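Local coordinates for predicted ATPase involved in replication control, Cdc46/Mcm family (Methanopyrus kandleri AV19, PDB 3F8T), which belongs to the MCM family of replicative helicases and probably binds ATP and single-stranded DNA, in keeping with a role in DNA replication, at residues 67-78 with 96-105; 371-379 with 482-492. The protein carries 2 engineered substitutions. All coordinates share one frame; numbering follows the deposited sequence.

Interaction 1: 67-78 with 96-105; sequences ASWIATHARLVE and VRFRGLPHRF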
loop_
_atom_site.group_PDB
_atom_site.type_symbol
_atom_site.label_atom_id
_atom_site.label_comp_id
_atom_site.label_asym_id
_atom_site.label_seq_id
_atom_site.Cartn_x
_atom_site.Cartn_y
_atom_site.Cartn_z
ATOM N N ALA A 67 -1.679 -18.222 29.242
ATOM C CA ALA A 67 -1.925 -17.201 28.227
ATOM C C ALA A 67 -2.447 -17.885 26.957
ATOM O O ALA A 67 -3.445 -17.480 26.362
ATOM C CB ALA A 67 -0.620 -16.410 27.939
ATOM N N SER A 68 -1.763 -18.948 26.570
ATOM C CA SER A 68 -2.126 -19.740 25.412
ATOM C C SER A 68 -3.522 -20.360 25.552
ATOM O O SER A 68 -4.324 -20.296 24.620
ATOM C CB SER A 68 -1.074 -20.829 25.211
ATOM O OG SER A 68 -1.342 -21.538 24.027
ATOM N N TRP A 69 -3.814 -20.945 26.711
ATOM C CA TRP A 69 -5.115 -21.580 26.964
ATOM C C TRP A 69 -6.232 -20.543 26.854
ATOM O O TRP A 69 -7.305 -20.809 26.296
ATOM C CB TRP A 69 -5.135 -22.200 28.364
ATOM C CG TRP A 69 -6.346 -23.072 28.614
ATOM C CD1 TRP A 69 -6.438 -24.426 28.412
ATOM C CD2 TRP A 69 -7.621 -22.649 29.100
ATOM N NE1 TRP A 69 -7.700 -24.874 28.751
ATOM C CE2 TRP A 69 -8.447 -23.805 29.176
ATOM C CE3 TRP A 69 -8.151 -21.412 29.496
ATOM C CZ2 TRP A 69 -9.777 -23.750 29.612
ATOM C CZ3 TRP A 69 -9.469 -21.354 29.934
ATOM C CH2 TRP A 69 -10.271 -22.525 29.993
ATOM N N ILE A 70 -5.974 -19.361 27.409
ATOM C CA ILE A 70 -6.961 -18.290 27.411
ATOM C C ILE A 70 -7.274 -17.844 25.983
ATOM O O ILE A 70 -8.446 -17.712 25.621
ATOM C CB ILE A 70 -6.520 -17.100 28.306
ATOM C CG1 ILE A 70 -6.581 -17.510 29.782
ATOM C CG2 ILE A 70 -7.422 -15.886 28.065
ATOM C CD1 ILE A 70 -5.977 -16.485 30.751
ATOM N N ALA A 71 -6.231 -17.653 25.175
ATOM C CA ALA A 71 -6.406 -17.264 23.772
ATOM C C ALA A 71 -7.200 -18.337 23.035
ATOM O O ALA A 71 -8.151 -18.027 22.328
ATOM C CB ALA A 71 -5.057 -17.013 23.094
ATOM N N THR A 72 -6.827 -19.602 23.228
ATOM C CA THR A 72 -7.559 -20.703 22.597
ATOM C C THR A 72 -9.040 -20.740 22.989
ATOM O O THR A 72 -9.891 -20.986 22.137
ATOM C CB THR A 72 -6.850 -22.061 22.849
ATOM O OG1 THR A 72 -5.566 -22.000 22.224
ATOM C CG2 THR A 72 -7.645 -23.246 22.233
ATOM N N HIS A 73 -9.340 -20.433 24.250
ATOM C CA HIS A 73 -10.695 -20.506 24.790
ATOM C C HIS A 73 -11.326 -19.140 25.081
ATOM O O HIS A 73 -12.160 -19.011 25.980
ATOM C CB HIS A 73 -10.712 -21.351 26.073
ATOM C CG HIS A 73 -10.151 -22.722 25.892
ATOM N ND1 HIS A 73 -8.794 -22.969 25.814
ATOM C CD2 HIS A 73 -10.762 -23.921 25.745
ATOM C CE1 HIS A 73 -8.597 -24.266 25.642
ATOM N NE2 HIS A 73 -9.776 -24.866 25.601
ATOM N N ALA A 74 -10.967 -18.133 24.299
ATOM C CA ALA A 74 -11.439 -16.767 24.565
ATOM C C ALA A 74 -12.964 -16.614 24.540
ATOM O O ALA A 74 -13.527 -15.756 25.236
ATOM C CB ALA A 74 -10.763 -15.761 23.605
ATOM N N ARG A 75 -13.633 -17.453 23.754
ATOM C CA ARG A 75 -15.094 -17.382 23.640
ATOM C C ARG A 75 -15.764 -17.663 25.000
ATOM O O ARG A 75 -16.863 -17.180 25.273
ATOM C CB ARG A 75 -15.598 -18.311 22.516
ATOM C CG ARG A 75 -15.394 -19.826 22.761
ATOM C CD ARG A 75 -16.721 -20.453 23.157
ATOM N NE ARG A 75 -16.674 -21.905 23.348
ATOM C CZ ARG A 75 -17.720 -22.621 23.759
ATOM N NH1 ARG A 75 -18.880 -22.009 24.005
ATOM N NH2 ARG A 75 -17.613 -23.939 23.923
ATOM N N LEU A 76 -15.071 -18.427 25.843
ATOM C CA LEU A 76 -15.501 -18.710 27.227
ATOM C C LEU A 76 -15.082 -17.639 28.227
ATOM O O LEU A 76 -15.849 -17.283 29.120
ATOM C CB LEU A 76 -14.916 -20.045 27.713
ATOM C CG LEU A 76 -15.263 -21.322 26.958
ATOM C CD1 LEU A 76 -14.573 -22.501 27.627
ATOM C CD2 LEU A 76 -16.773 -21.519 26.928
ATOM N N VAL A 77 -13.851 -17.147 28.070
ATOM C CA VAL A 77 -13.256 -16.192 29.020
ATOM C C VAL A 77 -13.857 -14.800 28.903
ATOM O O VAL A 77 -14.227 -14.187 29.903
ATOM C CB VAL A 77 -11.728 -16.151 28.868
ATOM C CG1 VAL A 77 -11.091 -15.057 29.771
ATOM C CG2 VAL A 77 -11.157 -17.529 29.166
ATOM N N GLU A 78 -13.972 -14.306 27.677
ATOM C CA GLU A 78 -14.479 -12.955 27.467
ATOM C C GLU A 78 -15.845 -12.664 28.146
ATOM O O GLU A 78 -15.971 -11.654 28.818
ATOM C CB GLU A 78 -14.473 -12.614 25.968
ATOM C CG GLU A 78 -14.581 -11.129 25.655
ATOM C CD GLU A 78 -16.014 -10.683 25.480
ATOM O OE1 GLU A 78 -16.914 -11.546 25.554
ATOM O OE2 GLU A 78 -16.246 -9.469 25.272
ATOM N N VAL A 96 -14.284 -5.601 27.282
ATOM C CA VAL A 96 -13.067 -6.308 27.646
ATOM C C VAL A 96 -12.105 -6.291 26.466
ATOM O O VAL A 96 -12.502 -6.494 25.315
ATOM C CB VAL A 96 -13.372 -7.770 28.102
ATOM C CG1 VAL A 96 -12.093 -8.593 28.212
ATOM C CG2 VAL A 96 -14.116 -7.764 29.440
ATOM N N ARG A 97 -10.838 -6.022 26.760
ATOM C CA ARG A 97 -9.804 -6.029 25.743
ATOM C C ARG A 97 -8.699 -6.972 26.190
ATOM O O ARG A 97 -8.453 -7.135 27.392
ATOM C CB ARG A 97 -9.242 -4.620 25.531
ATOM C CG ARG A 97 -10.263 -3.579 25.021
ATOM C CD ARG A 97 -10.721 -3.844 23.576
ATOM N NE ARG A 97 -11.628 -2.805 23.086
ATOM C CZ ARG A 97 -12.945 -2.950 22.939
ATOM N NH1 ARG A 97 -13.537 -4.100 23.230
ATOM N NH2 ARG A 97 -13.674 -1.936 22.484
ATOM N N PHE A 98 -8.044 -7.593 25.224
ATOM C CA PHE A 98 -6.893 -8.420 25.515
ATOM C C PHE A 98 -5.668 -7.797 24.856
ATOM O O PHE A 98 -5.737 -7.303 23.724
ATOM C CB PHE A 98 -7.098 -9.852 25.011
ATOM C CG PHE A 98 -8.303 -10.550 25.594
ATOM C CD1 PHE A 98 -9.565 -10.399 25.011
ATOM C CD2 PHE A 98 -8.171 -11.390 26.702
ATOM C CE1 PHE A 98 -10.689 -11.061 25.538
ATOM C CE2 PHE A 98 -9.286 -12.061 27.235
ATOM C CZ PHE A 98 -10.544 -11.888 26.654
ATOM N N ARG A 99 -4.551 -7.829 25.575
ATOM C CA ARG A 99 -3.270 -7.392 25.038
ATOM C C ARG A 99 -2.289 -8.545 25.170
ATOM O O ARG A 99 -2.498 -9.467 25.977
ATOM C CB ARG A 99 -2.751 -6.164 25.803
ATOM C CG ARG A 99 -3.765 -5.018 25.957
ATOM C CD ARG A 99 -4.046 -4.311 24.624
ATOM N NE ARG A 99 -5.368 -3.673 24.567
ATOM C CZ ARG A 99 -5.648 -2.435 24.984
ATOM N NH1 ARG A 99 -4.702 -1.666 25.512
ATOM N NH2 ARG A 99 -6.890 -1.961 24.880
ATOM N N GLY A 100 -1.229 -8.496 24.369
ATOM C CA GLY A 100 -0.121 -9.427 24.511
ATOM C C GLY A 100 -0.434 -10.844 24.093
ATOM O O GLY A 100 -0.061 -11.792 24.783
ATOM N N LEU A 101 -1.119 -10.990 22.957
ATOM C CA LEU A 101 -1.354 -12.299 22.342
ATOM C C LEU A 101 -0.057 -13.063 22.150
ATOM O O LEU A 101 0.907 -12.494 21.641
ATOM C CB LEU A 101 -2.025 -12.143 20.966
ATOM C CG LEU A 101 -3.534 -11.938 20.893
ATOM C CD1 LEU A 101 -3.954 -10.681 21.652
ATOM C CD2 LEU A 101 -3.982 -11.854 19.426
ATOM N N PRO A 102 -0.017 -14.347 22.565
ATOM C CA PRO A 102 1.101 -15.205 22.164
ATOM C C PRO A 102 1.283 -15.189 20.642
ATOM O O PRO A 102 0.308 -15.067 19.886
ATOM C CB PRO A 102 0.676 -16.590 22.646
ATOM C CG PRO A 102 -0.217 -16.322 23.804
ATOM C CD PRO A 102 -0.975 -15.062 23.430
ATOM N N HIS A 103 2.534 -15.316 20.210
ATOM C CA HIS A 103 2.914 -15.053 18.824
ATOM C C HIS A 103 2.139 -15.865 17.783
ATOM O O HIS A 103 1.826 -15.353 16.701
ATOM C CB HIS A 103 4.427 -15.222 18.639
ATOM C CG HIS A 103 4.916 -14.785 17.292
ATOM N ND1 HIS A 103 5.165 -13.465 16.982
ATOM C CD2 HIS A 103 5.178 -15.492 16.167
ATOM C CE1 HIS A 103 5.573 -13.377 15.729
ATOM N NE2 HIS A 103 5.591 -14.593 15.211
ATOM N N ARG A 104 1.805 -17.109 18.121
ATOM C CA ARG A 104 1.094 -17.999 17.199
ATOM C C ARG A 104 -0.357 -17.588 16.921
ATOM O O ARG A 104 -0.957 -18.058 15.950
ATOM C CB ARG A 104 1.157 -19.459 17.676
ATOM C CG ARG A 104 0.517 -19.697 19.015
ATOM C CD ARG A 104 0.257 -21.169 19.301
ATOM N NE ARG A 104 -0.977 -21.645 18.677
ATOM C CZ ARG A 104 -1.797 -22.538 19.227
ATOM N NH1 ARG A 104 -1.532 -23.036 20.431
ATOM N NH2 ARG A 104 -2.897 -22.918 18.584
ATOM N N PHE A 105 -0.919 -16.721 17.767
ATOM C CA PHE A 105 -2.298 -16.248 17.578
ATOM C C PHE A 105 -2.360 -14.937 16.775
ATOM O O PHE A 105 -3.451 -14.411 16.509
ATOM C CB PHE A 105 -3.017 -16.079 18.925
ATOM C CG PHE A 105 -3.139 -17.359 19.717
ATOM C CD1 PHE A 105 -2.129 -17.748 20.591
ATOM C CD2 PHE A 105 -4.264 -18.169 19.592
ATOM C CE1 PHE A 105 -2.238 -18.945 21.329
ATOM C CE2 PHE A 105 -4.380 -19.356 20.322
ATOM C CZ PHE A 105 -3.359 -19.734 21.193
HETATM O O HOH W 1 -15.315 -6.812 25.205
#

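Interaction 2: 371-379 with 482-492; sequences FDLIAFLGV and LVDWYLETAMQ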
loop_
_atom_site.group_PDB
_atom_site.type_symbol
_atom_site.label_atom_id
_atom_site.label_comp_id
_atom_site.label_asym_id
_atom_site.label_seq_id
_atom_site.Cartn_x
_atom_site.Cartn_y
_atom_site.Cartn_z
ATOM N N PHE A 371 1.459 11.156 -17.407
ATOM C CA PHE A 371 2.560 10.230 -17.164
ATOM C C PHE A 371 3.852 11.020 -17.066
ATOM O O PHE A 371 4.101 11.923 -17.871
ATOM C CB PHE A 371 2.643 9.177 -18.269
ATOM C CG PHE A 371 1.530 8.181 -18.237
ATOM C CD1 PHE A 371 0.427 8.328 -19.072
ATOM C CD2 PHE A 371 1.574 7.099 -17.376
ATOM C CE1 PHE A 371 -0.627 7.417 -19.041
ATOM C CE2 PHE A 371 0.529 6.183 -17.337
ATOM C CZ PHE A 371 -0.570 6.335 -18.179
ATOM N N ASP A 372 4.656 10.707 -16.063
ATOM C CA ASP A 372 5.992 11.286 -15.940
ATOM C C ASP A 372 6.914 10.848 -17.080
ATOM O O ASP A 372 7.730 11.617 -17.544
ATOM C CB ASP A 372 6.605 10.884 -14.601
ATOM C CG ASP A 372 5.823 11.461 -13.405
ATOM O OD1 ASP A 372 6.086 12.624 -13.043
ATOM O OD2 ASP A 372 4.961 10.748 -12.847
ATOM N N LEU A 373 6.799 9.595 -17.491
ATOM C CA LEU A 373 7.720 9.021 -18.465
ATOM C C LEU A 373 6.988 8.062 -19.369
ATOM O O LEU A 373 6.122 7.321 -18.919
ATOM C CB LEU A 373 8.839 8.239 -17.767
ATOM C CG LEU A 373 9.757 8.976 -16.791
ATOM C CD1 LEU A 373 10.376 8.026 -15.790
ATOM C CD2 LEU A 373 10.814 9.759 -17.545
ATOM N N ILE A 374 7.356 8.064 -20.646
ATOM C CA ILE A 374 6.926 7.013 -21.544
ATOM C C ILE A 374 8.164 6.243 -21.966
ATOM O O ILE A 374 9.133 6.833 -22.436
ATOM C CB ILE A 374 6.165 7.534 -22.791
ATOM C CG1 ILE A 374 5.045 8.498 -22.368
ATOM C CG2 ILE A 374 5.661 6.318 -23.619
ATOM C CD1 ILE A 374 4.214 9.090 -23.525
ATOM N N ALA A 375 8.130 4.937 -21.756
ATOM C CA ALA A 375 9.241 4.058 -22.097
ATOM C C ALA A 375 8.922 3.323 -23.404
ATOM O O ALA A 375 8.116 2.374 -23.429
ATOM C CB ALA A 375 9.494 3.086 -20.963
ATOM N N PHE A 376 9.525 3.801 -24.490
ATOM C CA PHE A 376 9.340 3.223 -25.814
ATOM C C PHE A 376 10.293 2.062 -25.957
ATOM O O PHE A 376 11.501 2.260 -26.104
ATOM C CB PHE A 376 9.591 4.262 -26.916
ATOM C CG PHE A 376 8.682 5.457 -26.846
ATOM C CD1 PHE A 376 9.091 6.624 -26.198
ATOM C CD2 PHE A 376 7.419 5.417 -27.422
ATOM C CE1 PHE A 376 8.243 7.721 -26.115
ATOM C CE2 PHE A 376 6.578 6.500 -27.347
ATOM C CZ PHE A 376 6.986 7.658 -26.692
ATOM N N LEU A 377 9.759 0.846 -25.877
ATOM C CA LEU A 377 10.591 -0.352 -25.960
ATOM C C LEU A 377 11.081 -0.537 -27.400
ATOM O O LEU A 377 10.394 -0.148 -28.344
ATOM C CB LEU A 377 9.815 -1.588 -25.487
ATOM C CG LEU A 377 9.016 -1.535 -24.178
ATOM C CD1 LEU A 377 8.579 -2.935 -23.789
ATOM C CD2 LEU A 377 9.820 -0.905 -23.055
ATOM N N GLY A 378 12.269 -1.114 -27.566
ATOM C CA GLY A 378 12.874 -1.246 -28.902
ATOM C C GLY A 378 13.475 0.068 -29.384
ATOM O O GLY A 378 14.166 0.111 -30.414
ATOM N N VAL A 379 13.201 1.132 -28.627
ATOM C CA VAL A 379 13.786 2.475 -28.796
ATOM C C VAL A 379 13.159 3.247 -29.951
ATOM O O VAL A 379 12.238 4.052 -29.741
ATOM C CB VAL A 379 15.350 2.454 -28.866
ATOM C CG1 VAL A 379 15.905 3.764 -29.422
ATOM C CG2 VAL A 379 15.943 2.168 -27.488
ATOM N N LEU A 482 17.007 10.478 -17.568
ATOM C CA LEU A 482 15.823 9.675 -17.915
ATOM C C LEU A 482 14.716 10.483 -18.556
ATOM O O LEU A 482 14.086 10.014 -19.500
ATOM C CB LEU A 482 15.272 8.945 -16.687
ATOM C CG LEU A 482 16.202 7.886 -16.086
ATOM C CD1 LEU A 482 15.632 7.395 -14.759
ATOM C CD2 LEU A 482 16.485 6.712 -17.029
ATOM N N VAL A 483 14.463 11.691 -18.046
ATOM C CA VAL A 483 13.437 12.551 -18.638
ATOM C C VAL A 483 13.875 12.943 -20.053
ATOM O O VAL A 483 13.090 12.831 -21.001
ATOM C CB VAL A 483 13.094 13.797 -17.752
ATOM C CG1 VAL A 483 12.139 14.760 -18.492
ATOM C CG2 VAL A 483 12.447 13.358 -16.447
ATOM N N ASP A 484 15.134 13.352 -20.194
ATOM C CA ASP A 484 15.706 13.670 -21.519
ATOM C C ASP A 484 15.612 12.512 -22.520
ATOM O O ASP A 484 15.261 12.713 -23.698
ATOM C CB ASP A 484 17.160 14.111 -21.384
ATOM C CG ASP A 484 17.292 15.523 -20.867
ATOM O OD1 ASP A 484 16.334 16.313 -20.997
ATOM O OD2 ASP A 484 18.359 15.841 -20.319
ATOM N N TRP A 485 15.906 11.306 -22.046
ATOM C CA TRP A 485 15.822 10.104 -22.884
ATOM C C TRP A 485 14.395 9.911 -23.394
ATOM O O TRP A 485 14.192 9.697 -24.590
ATOM C CB TRP A 485 16.313 8.876 -22.117
ATOM C CG TRP A 485 16.318 7.593 -22.903
ATOM C CD1 TRP A 485 17.339 7.097 -23.677
ATOM C CD2 TRP A 485 15.258 6.638 -22.983
ATOM N NE1 TRP A 485 16.967 5.892 -24.238
ATOM C CE2 TRP A 485 15.695 5.588 -23.824
ATOM C CE3 TRP A 485 13.976 6.570 -22.433
ATOM C CZ2 TRP A 485 14.896 4.484 -24.120
ATOM C CZ3 TRP A 485 13.179 5.467 -22.725
ATOM C CH2 TRP A 485 13.646 4.438 -23.558
ATOM N N TYR A 486 13.420 10.002 -22.488
ATOM C CA TYR A 486 11.988 9.985 -22.830
ATOM C C TYR A 486 11.614 11.052 -23.864
ATOM O O TYR A 486 10.965 10.760 -24.882
ATOM C CB TYR A 486 11.142 10.178 -21.552
ATOM C CG TYR A 486 9.750 10.744 -21.783
ATOM C CD1 TYR A 486 8.927 10.215 -22.772
ATOM C CD2 TYR A 486 9.254 11.788 -21.005
ATOM C CE1 TYR A 486 7.653 10.717 -23.006
ATOM C CE2 TYR A 486 7.956 12.312 -21.232
ATOM C CZ TYR A 486 7.168 11.755 -22.237
ATOM O OH TYR A 486 5.875 12.195 -22.503
ATOM N N LEU A 487 11.994 12.297 -23.593
ATOM C CA LEU A 487 11.644 13.407 -24.484
ATOM C C LEU A 487 12.256 13.246 -25.882
ATOM O O LEU A 487 11.604 13.545 -26.900
ATOM C CB LEU A 487 12.064 14.738 -23.872
ATOM C CG LEU A 487 11.337 15.198 -22.601
ATOM C CD1 LEU A 487 11.977 16.481 -22.103
ATOM C CD2 LEU A 487 9.828 15.386 -22.808
ATOM N N GLU A 488 13.490 12.763 -25.917
ATOM C CA GLU A 488 14.228 12.604 -27.161
ATOM C C GLU A 488 13.757 11.409 -27.965
ATOM O O GLU A 488 13.491 11.542 -29.162
ATOM C CB GLU A 488 15.741 12.583 -26.902
ATOM C CG GLU A 488 16.275 13.991 -26.591
ATOM C CD GLU A 488 17.621 14.015 -25.853
ATOM O OE1 GLU A 488 18.407 13.050 -25.980
ATOM O OE2 GLU A 488 17.895 15.026 -25.159
ATOM N N THR A 489 13.613 10.262 -27.308
ATOM C CA THR A 489 13.143 9.045 -27.971
ATOM C C THR A 489 11.708 9.157 -28.485
ATOM O O THR A 489 11.365 8.553 -29.509
ATOM C CB THR A 489 13.280 7.806 -27.080
ATOM O OG1 THR A 489 12.453 7.952 -25.910
ATOM C CG2 THR A 489 14.727 7.621 -26.652
ATOM N N ALA A 490 10.884 9.946 -27.791
ATOM C CA ALA A 490 9.493 10.195 -28.200
ATOM C C ALA A 490 9.376 10.760 -29.620
ATOM O O ALA A 490 8.381 10.510 -30.319
ATOM C CB ALA A 490 8.818 11.132 -27.224
ATOM N N MET A 491 10.392 11.523 -30.022
ATOM C CA MET A 491 10.386 12.271 -31.274
ATOM C C MET A 491 11.396 11.759 -32.306
ATOM O O MET A 491 11.454 12.281 -33.416
ATOM C CB MET A 491 10.662 13.756 -31.003
ATOM C CG MET A 491 9.621 14.460 -30.154
ATOM S SD MET A 491 7.974 14.455 -30.897
ATOM C CE MET A 491 7.975 15.968 -31.850
ATOM N N GLN A 492 12.189 10.750 -31.957
ATOM C CA GLN A 492 13.237 10.272 -32.869
ATOM C C GLN A 492 12.715 9.373 -33.998
ATOM O O GLN A 492 11.787 8.581 -33.811
ATOM C CB GLN A 492 14.377 9.601 -32.103
ATOM C CG GLN A 492 14.112 8.172 -31.682
ATOM C CD GLN A 492 15.395 7.388 -31.530
ATOM O OE1 GLN A 492 16.180 7.629 -30.608
ATOM N NE2 GLN A 492 15.625 6.446 -32.444
HETATM O O HOH W 2 3.779 12.063 -20.600
#

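Interaction 1: 67-78 with 96-105
Ala67 opens the contact by setting its CB against Pro102 CG at 4.2 Å, and the same ring carbon lies near the backbone nitrogen of Ser68. Ser68 brings its OG to the edge of the Phe105 ring, in the ring plane. Two residues on, Ile70 CG2 reaches the Phe98 ring, 4.3 Å from CE2. Ala71 makes the central contact: its methyl sits 3.5 Å from the centroid of the Phe105 ring and only 5° off the ring normal, a CH-pi contact over the middle of one face. The guanidinium of Arg104 lies against the opposite face, so the phenyl is sandwiched between a methyl and a flat cationic group. Thr72 completes the surround, its OG1 in the ring plane at the edge and 3.3 Å from Phe105 CZ. With OG1 beside the backbone N (chi1 -63°), this hydroxyl also donates to Ser68 O, approaching from above the carbonyl plane. After the break at His73, Val77 CG1 meets the edge of Phe98. Glu78 crosses that ring at about a right angle, CG 3.9 Å from Phe98 CE1, and a bend at chi2 (-91°) turns its carboxylate off the ring toward a water and Arg82. OE2 accepts from this water, which in turn accepts from Val96 N (2.6 Å), while OE1 forms a salt bridge with Arg82. Helices 64-72 and 74-88 thus pack on strand 96-99 and the turn after it; strand 55-58 pairs in parallel with 96-99, helix 30-37 adds Ile36 against Ile70 and Val77, and Leu118 of strand 118-130 touches Ala74 and Phe98.

Interaction 2: 371-379 with 482-492
Strand 373-376, an outermost strand of the five-stranded parallel sheet in the P-loop ATPase domain, packs here against the end of helix 473-489 of the AAA-lid; the axes of 373-376 and of 482-489 lie 62° apart. Leu373 points CD2 at the helix, 4.0 Å from Tyr486 CB and close to Val483 CG2, while its CA stands over one face of the Tyr486 ring in a CH-pi contact. Ile374 N lies over that same face, and Ile374 CG1 comes to 3.5 Å from Tyr486 CE1. The tyrosine runs across the strand with CG anti to its own nitrogen (chi1 156°), and its OH donates to a water that donates on to Phe371 O. Replacing Tyr486 by an alanine is likely to open a gap against Leu373 and Ile374 and to deprive that water of its phenolic donor. The strand order 2-3-4-1-5, with 373-376 beside 242-245, is that of an AAA+ core, and the lid helix covers the strand's flank. Farther along, Phe376 CE1 approaches Ala490 CB at 3.6 Å, and its CD1 lies near Thr489 OG1. That hydroxyl donates to Trp485 O (2.8 Å), which takes Thr489 N from the opposite face of its carbonyl plane. Buried by the contact, Ile374 O and Phe376 N have no hydrogen-bonding partner. A type II turn from Phe376 to Val379 brings Val379 CG2 to the edge of the Trp485 indole, 4.2 Å from CZ2.

The two contacts lie on opposite sides of the chain's centre, about 57 Å apart between centres and about 37 Å between nearest atoms, and share no helix, strand or sheet. They come in series: 67-78 with 96-105 closes before 371-379 with 482-492 opens. Interaction 1 is local, with 17 residues between its segments, and joins helices and a strand within the N-terminal domain, next to the strands of the OB-fold region. Interaction 2 spans 102 intervening residues and joins the ATPase core to its lid, close to the C-terminal end of the model. The two thus belong to different modules of the chain, the N-terminal region and the ATPase core with its lid.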